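Local coordinates for protein sgbp-b (Bacteroides uniformis, PDB 7K44) that probably binds xyloglucan at the cell surface, as a surface glycan-binding protein of a polysaccharide utilization locus in a human gut commensal, at residues 261-266 against 358-363; 306-311 against 351-356. One frame throughout, in Å; residues are numbered along the deposited sequence. Where two conformers were deposited one is given.

Contact 1 (261-266 against 358-363); sequences LQNGAV and LALQMT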
loop_
_atom_site.group_PDB
_atom_site.type_symbol
_atom_site.label_atom_id
_atom_site.label_comp_id
_atom_site.label_asym_id
_atom_site.label_seq_id
_atom_site.Cartn_x
_atom_site.Cartn_y
_atom_site.Cartn_z
ATOM N N LEU A 261 8.726 -24.905 5.632
ATOM C CA LEU A 261 7.777 -24.660 6.709
ATOM C C LEU A 261 6.601 -25.579 6.419
ATOM O O LEU A 261 5.820 -25.331 5.490
ATOM C CB LEU A 261 7.307 -23.211 6.746
ATOM C CG LEU A 261 8.343 -22.138 7.023
ATOM C CD1 LEU A 261 7.663 -20.756 7.021
ATOM C CD2 LEU A 261 9.032 -22.395 8.351
ATOM N N GLN A 262 6.492 -26.680 7.161
ATOM C CA GLN A 262 5.385 -27.616 7.006
ATOM C C GLN A 262 4.511 -27.387 8.225
ATOM O O GLN A 262 4.953 -27.602 9.355
ATOM C CB GLN A 262 5.876 -29.063 6.934
ATOM C CG GLN A 262 7.011 -29.254 5.931
ATOM C CD GLN A 262 6.551 -29.338 4.481
ATOM O OE1 GLN A 262 7.169 -28.742 3.612
ATOM N NE2 GLN A 262 5.477 -30.074 4.221
ATOM N N ASN A 263 3.293 -26.918 8.003
ATOM C CA ASN A 263 2.461 -26.382 9.063
ATOM C C ASN A 263 1.091 -27.033 9.033
ATOM O O ASN A 263 0.594 -27.422 7.973
ATOM C CB ASN A 263 2.207 -24.863 8.842
ATOM C CG ASN A 263 3.472 -24.084 8.509
ATOM O OD1 ASN A 263 4.262 -23.737 9.391
ATOM N ND2 ASN A 263 3.660 -23.784 7.220
ATOM N N GLY A 264 0.461 -27.119 10.204
ATOM C CA GLY A 264 -0.953 -27.413 10.260
ATOM C C GLY A 264 -1.747 -26.117 10.286
ATOM O O GLY A 264 -1.527 -25.254 11.140
ATOM N N ALA A 265 -2.666 -25.948 9.341
ATOM C CA ALA A 265 -3.494 -24.755 9.298
ATOM C C ALA A 265 -4.906 -25.089 9.765
ATOM O O ALA A 265 -5.309 -26.259 9.808
ATOM C CB ALA A 265 -3.529 -24.178 7.876
ATOM N N VAL A 266 -5.648 -24.054 10.144
ATOM C CA VAL A 266 -7.027 -24.187 10.599
ATOM C C VAL A 266 -7.908 -23.551 9.534
ATOM O O VAL A 266 -7.990 -22.322 9.431
ATOM C CB VAL A 266 -7.244 -23.542 11.968
ATOM C CG1 VAL A 266 -8.713 -23.632 12.364
ATOM C CG2 VAL A 266 -6.363 -24.203 12.994
ATOM N N LEU A 358 -0.380 -26.719 5.348
ATOM C CA LEU A 358 0.027 -25.564 4.548
ATOM C C LEU A 358 1.543 -25.674 4.470
ATOM O O LEU A 358 2.219 -25.630 5.504
ATOM C CB LEU A 358 -0.420 -24.281 5.244
ATOM C CG LEU A 358 -0.329 -22.951 4.491
ATOM C CD1 LEU A 358 -1.204 -21.896 5.163
ATOM C CD2 LEU A 358 1.094 -22.467 4.410
ATOM N N ALA A 359 2.081 -25.887 3.272
ATOM C CA ALA A 359 3.507 -26.144 3.097
ATOM C C ALA A 359 4.177 -25.121 2.185
ATOM O O ALA A 359 3.649 -24.777 1.120
ATOM C CB ALA A 359 3.763 -27.550 2.549
ATOM N N LEU A 360 5.368 -24.675 2.594
ATOM C CA LEU A 360 6.257 -23.840 1.795
ATOM C C LEU A 360 7.628 -24.494 1.784
ATOM O O LEU A 360 8.125 -24.897 2.840
ATOM C CB LEU A 360 6.400 -22.425 2.371
ATOM C CG LEU A 360 5.156 -21.551 2.508
ATOM C CD1 LEU A 360 4.486 -21.808 3.849
ATOM C CD2 LEU A 360 5.568 -20.093 2.403
ATOM N N GLN A 361 8.244 -24.613 0.609
ATOM C CA GLN A 361 9.562 -25.232 0.516
ATOM C C GLN A 361 10.472 -24.423 -0.388
ATOM O O GLN A 361 10.084 -24.067 -1.508
ATOM C CB GLN A 361 9.481 -26.663 -0.006
ATOM C CG GLN A 361 8.521 -27.517 0.767
ATOM C CD GLN A 361 8.501 -28.951 0.289
ATOM O OE1 GLN A 361 8.949 -29.252 -0.817
ATOM N NE2 GLN A 361 7.999 -29.857 1.133
ATOM N N MET A 362 11.678 -24.134 0.098
ATOM C CA MET A 362 12.659 -23.351 -0.645
ATOM C C MET A 362 13.780 -24.256 -1.138
ATOM O O MET A 362 14.302 -25.078 -0.374
ATOM C CB MET A 362 13.234 -22.233 0.222
ATOM C CG MET A 362 14.083 -21.256 -0.583
ATOM S SD MET A 362 14.725 -19.928 0.460
ATOM C CE MET A 362 14.819 -18.575 -0.703
ATOM N N THR A 363 14.134 -24.109 -2.411
ATOM C CA THR A 363 15.210 -24.849 -3.059
ATOM C C THR A 363 16.010 -23.880 -3.920
ATOM O O THR A 363 15.616 -22.728 -4.113
ATOM C CB THR A 363 14.672 -26.001 -3.925
ATOM O OG1 THR A 363 13.810 -25.478 -4.951
ATOM C CG2 THR A 363 13.902 -27.027 -3.080
#

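Contact 2 (306-311 against 351-356); sequences KGNEAH and QKRDGD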
loop_
_atom_site.group_PDB
_atom_site.type_symbol
_atom_site.label_atom_id
_atom_site.label_comp_id
_atom_site.label_asym_id
_atom_site.label_seq_id
_atom_site.Cartn_x
_atom_site.Cartn_y
_atom_site.Cartn_z
ATOM N N LYS A 306 -2.854 -29.010 1.838
ATOM C CA LYS A 306 -3.490 -30.301 2.127
ATOM C C LYS A 306 -2.818 -31.459 1.395
ATOM O O LYS A 306 -3.463 -32.446 1.023
ATOM C CB LYS A 306 -5.007 -30.249 1.901
ATOM C CG LYS A 306 -5.722 -29.376 2.921
ATOM C CD LYS A 306 -7.236 -29.429 2.777
ATOM C CE LYS A 306 -7.920 -28.708 3.917
ATOM N NZ LYS A 306 -9.376 -29.032 3.963
ATOM N N GLY A 307 -1.501 -31.362 1.218
ATOM C CA GLY A 307 -0.748 -32.447 0.619
ATOM C C GLY A 307 -0.900 -32.576 -0.871
ATOM O O GLY A 307 -0.397 -33.547 -1.442
ATOM N N ASN A 308 -1.561 -31.618 -1.527
ATOM C CA ASN A 308 -1.842 -31.720 -2.960
ATOM C C ASN A 308 -0.657 -31.147 -3.739
ATOM O O ASN A 308 -0.699 -30.055 -4.311
ATOM C CB ASN A 308 -3.161 -31.031 -3.294
ATOM C CG ASN A 308 -3.636 -31.338 -4.696
ATOM O OD1 ASN A 308 -2.933 -31.992 -5.461
ATOM N ND2 ASN A 308 -4.831 -30.863 -5.042
ATOM N N GLU A 309 0.434 -31.920 -3.730
ATOM C CA GLU A 309 1.620 -31.528 -4.478
ATOM C C GLU A 309 1.344 -31.454 -5.972
ATOM O O GLU A 309 1.989 -30.670 -6.678
ATOM C CB GLU A 309 2.779 -32.479 -4.183
ATOM C CG GLU A 309 3.175 -32.500 -2.727
ATOM C CD GLU A 309 4.445 -33.289 -2.489
ATOM O OE1 GLU A 309 5.458 -32.982 -3.149
ATOM O OE2 GLU A 309 4.422 -34.216 -1.648
ATOM N N ALA A 310 0.378 -32.236 -6.460
ATOM C CA ALA A 310 0.036 -32.208 -7.879
ATOM C C ALA A 310 -0.432 -30.830 -8.322
ATOM O O ALA A 310 -0.263 -30.466 -9.492
ATOM C CB ALA A 310 -1.041 -33.251 -8.177
ATOM N N HIS A 311 -1.022 -30.053 -7.416
ATOM C CA HIS A 311 -1.463 -28.697 -7.718
ATOM C C HIS A 311 -0.613 -27.643 -7.010
ATOM O O HIS A 311 -1.099 -26.559 -6.684
ATOM C CB HIS A 311 -2.951 -28.511 -7.408
ATOM C CG HIS A 311 -3.620 -27.470 -8.260
ATOM N ND1 HIS A 311 -4.669 -27.764 -9.106
ATOM C CD2 HIS A 311 -3.390 -26.141 -8.396
ATOM C CE1 HIS A 311 -5.056 -26.662 -9.724
ATOM N NE2 HIS A 311 -4.295 -25.663 -9.312
ATOM N N GLN A 351 -12.564 -27.018 1.829
ATOM C CA GLN A 351 -12.592 -27.277 3.265
ATOM C C GLN A 351 -12.872 -28.743 3.547
ATOM O O GLN A 351 -12.348 -29.309 4.513
ATOM C CB GLN A 351 -13.689 -26.451 3.922
ATOM C CG GLN A 351 -13.429 -24.975 4.011
ATOM C CD GLN A 351 -14.531 -24.295 4.774
ATOM O OE1 GLN A 351 -15.702 -24.402 4.409
ATOM N NE2 GLN A 351 -14.176 -23.624 5.863
ATOM N N LYS A 352 -13.718 -29.364 2.730
ATOM C CA LYS A 352 -14.075 -30.760 2.962
ATOM C C LYS A 352 -12.975 -31.725 2.548
ATOM O O LYS A 352 -13.009 -32.893 2.959
ATOM C CB LYS A 352 -15.387 -31.097 2.253
ATOM C CG LYS A 352 -16.595 -30.491 2.944
ATOM C CD LYS A 352 -17.844 -30.574 2.098
ATOM C CE LYS A 352 -18.970 -29.811 2.772
ATOM N NZ LYS A 352 -18.519 -28.451 3.203
ATOM N N ARG A 353 -12.005 -31.274 1.759
ATOM C CA ARG A 353 -10.887 -32.130 1.388
ATOM C C ARG A 353 -10.115 -32.569 2.631
ATOM O O ARG A 353 -9.906 -31.792 3.568
ATOM C CB ARG A 353 -9.962 -31.399 0.418
ATOM C CG ARG A 353 -8.792 -32.236 -0.045
ATOM C CD ARG A 353 -7.838 -31.449 -0.919
ATOM N NE ARG A 353 -6.821 -32.323 -1.490
ATOM C CZ ARG A 353 -6.842 -32.792 -2.734
ATOM N NH1 ARG A 353 -7.824 -32.459 -3.570
ATOM N NH2 ARG A 353 -5.869 -33.586 -3.149
ATOM N N ASP A 354 -9.723 -33.840 2.650
ATOM C CA ASP A 354 -8.987 -34.355 3.792
ATOM C C ASP A 354 -7.644 -33.644 3.932
ATOM O O ASP A 354 -7.064 -33.140 2.963
ATOM C CB ASP A 354 -8.780 -35.863 3.653
ATOM C CG ASP A 354 -10.067 -36.650 3.859
ATOM O OD1 ASP A 354 -11.025 -36.095 4.442
ATOM O OD2 ASP A 354 -10.112 -37.828 3.452
ATOM N N GLY A 355 -7.169 -33.579 5.170
ATOM C CA GLY A 355 -5.881 -32.997 5.489
ATOM C C GLY A 355 -5.996 -31.558 5.968
ATOM O O GLY A 355 -7.058 -30.935 5.940
ATOM N N ASP A 356 -4.863 -31.025 6.433
ATOM C CA ASP A 356 -4.838 -29.656 6.934
ATOM C C ASP A 356 -3.558 -28.892 6.622
ATOM O O ASP A 356 -3.441 -27.731 7.037
ATOM C CB ASP A 356 -5.093 -29.622 8.454
ATOM C CG ASP A 356 -4.049 -30.402 9.246
ATOM O OD1 ASP A 356 -2.886 -30.500 8.802
ATOM O OD2 ASP A 356 -4.391 -30.949 10.318
HETATM O O HOH W 1 -5.919 -33.903 0.590
#

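Contact 1 (261-266 against 358-363)
The side-chain amides of Gln-262 and Gln-361 meet with their planes 54° apart. Gln-361 NE2 donates to Gln-262 OE1 at 2.8 Å in a nearly straight bond. The acceptor lies in the amide plane of Gln-361, but the donor stands above the carbonyl plane of Gln-262. The Gln-262 chain bends at chi2 (-79°), which brings its amide over Ala-359, with NE2 3.5 Å from Ala-359 CB. Gln-361 OE1 is held by Arg-302 of the next strand, and Gln-262 NE2 makes weak bonds to Glu-357 and Tyr-304. An alanine in place of Gln-262 would probably leave Gln-361 NE2 without this acceptor and its amide freer to turn.

On the other face of the sheet lies the amide of Asn-263. Its ND2 donates to Leu-358 O at 2.9 Å, while its OD1 bonds to the Tyr-214 hydroxyl. Leu-358 O also accepts from Asn-263 N at 3.0 Å, and the two donors come from opposite faces of the carbonyl plane. Strands 255-264 and 357-364 are antiparallel neighbours in the five-stranded sheet of the xyloglucan-binding domain. Asn-263 with Leu-358 and Leu-261 with Leu-360 are hydrogen-bonded pairs; Gln-262 with Ala-359 between them is a non-hydrogen-bonded pair. There Ala-359 CA makes a CH···O contact of 3.4 Å to Leu-261 O. Three leucines share the face of Asn-263 and pack on strand 371-384: Leu-261 on Phe-377, Leu-358 and Leu-360 on Phe-380. Past the strand end, Ala-265 CB meets Leu-358 CB at 4.1 Å.

Contact 2 (306-311 against 351-356)
A guanidinium stacked on a carboxamide marks this contact. The Arg-353 group and the Asn-308 amide lie 6° from parallel. Asn-308 ND2 sits over one face, 3.3 Å above the guanidinium plane and offset toward its rim. The facing atoms, Asn-308 ND2 and Arg-353 NH2, are both donors and do not bond to each other. Each group is held by an acid instead: Asn-308 ND2 by Asp-343 and Arg-353 NH1 by Glu-344.

A water ties the backbones together beside this stack. It accepts from Arg-353 NE at 2.8 Å and donates to Lys-306 O and Asp-354 O.

The Lys-306 chain is extended beyond CG (chi2 -175°) and runs alongside the backbone of 353-355. Its CE passes 3.1 Å from Gly-355 O. NZ ends 2.8 Å from Arg-353 O, to which it donates. It gives a further hydrogen bond to Phe-350 O and a cation-pi contact to the Phe-350 ring. At the positive phi of Gly-355 (98°) a side chain would collide with the carbonyl oxygen of Asp-354 and come close to Lys-306 O, so glycine suits this position.

Phe-350 O and Arg-353 O thus both accept from the ammonium. Lys-306, from the loop joining strands 300-305 and 313-316, ties that loop to the turn leading from helix 347-352 into strand 357-364 of the xyloglucan-binding domain.

In the fold
Contact 1 is buried and contact 2 lies at the surface, yet both belong to the xyloglucan-binding domain. Their centres are about 12 Å apart. Contact 1 pairs two strands of one sheet by regular backbone bonds, with leucines on one face and amides on both. Contact 2 joins a loop mainly to the turn that follows helix 347-352, and relies on a lysine, an arginine stack and a water. The chain runs from helix 347-352 through 353-356 into strand 357-364, so the second segments of the two contacts follow each other, with only Glu-357 between them. They also touch: Ala-265 N lies 3.0 Å from Asp-356 O, a probable hydrogen bond.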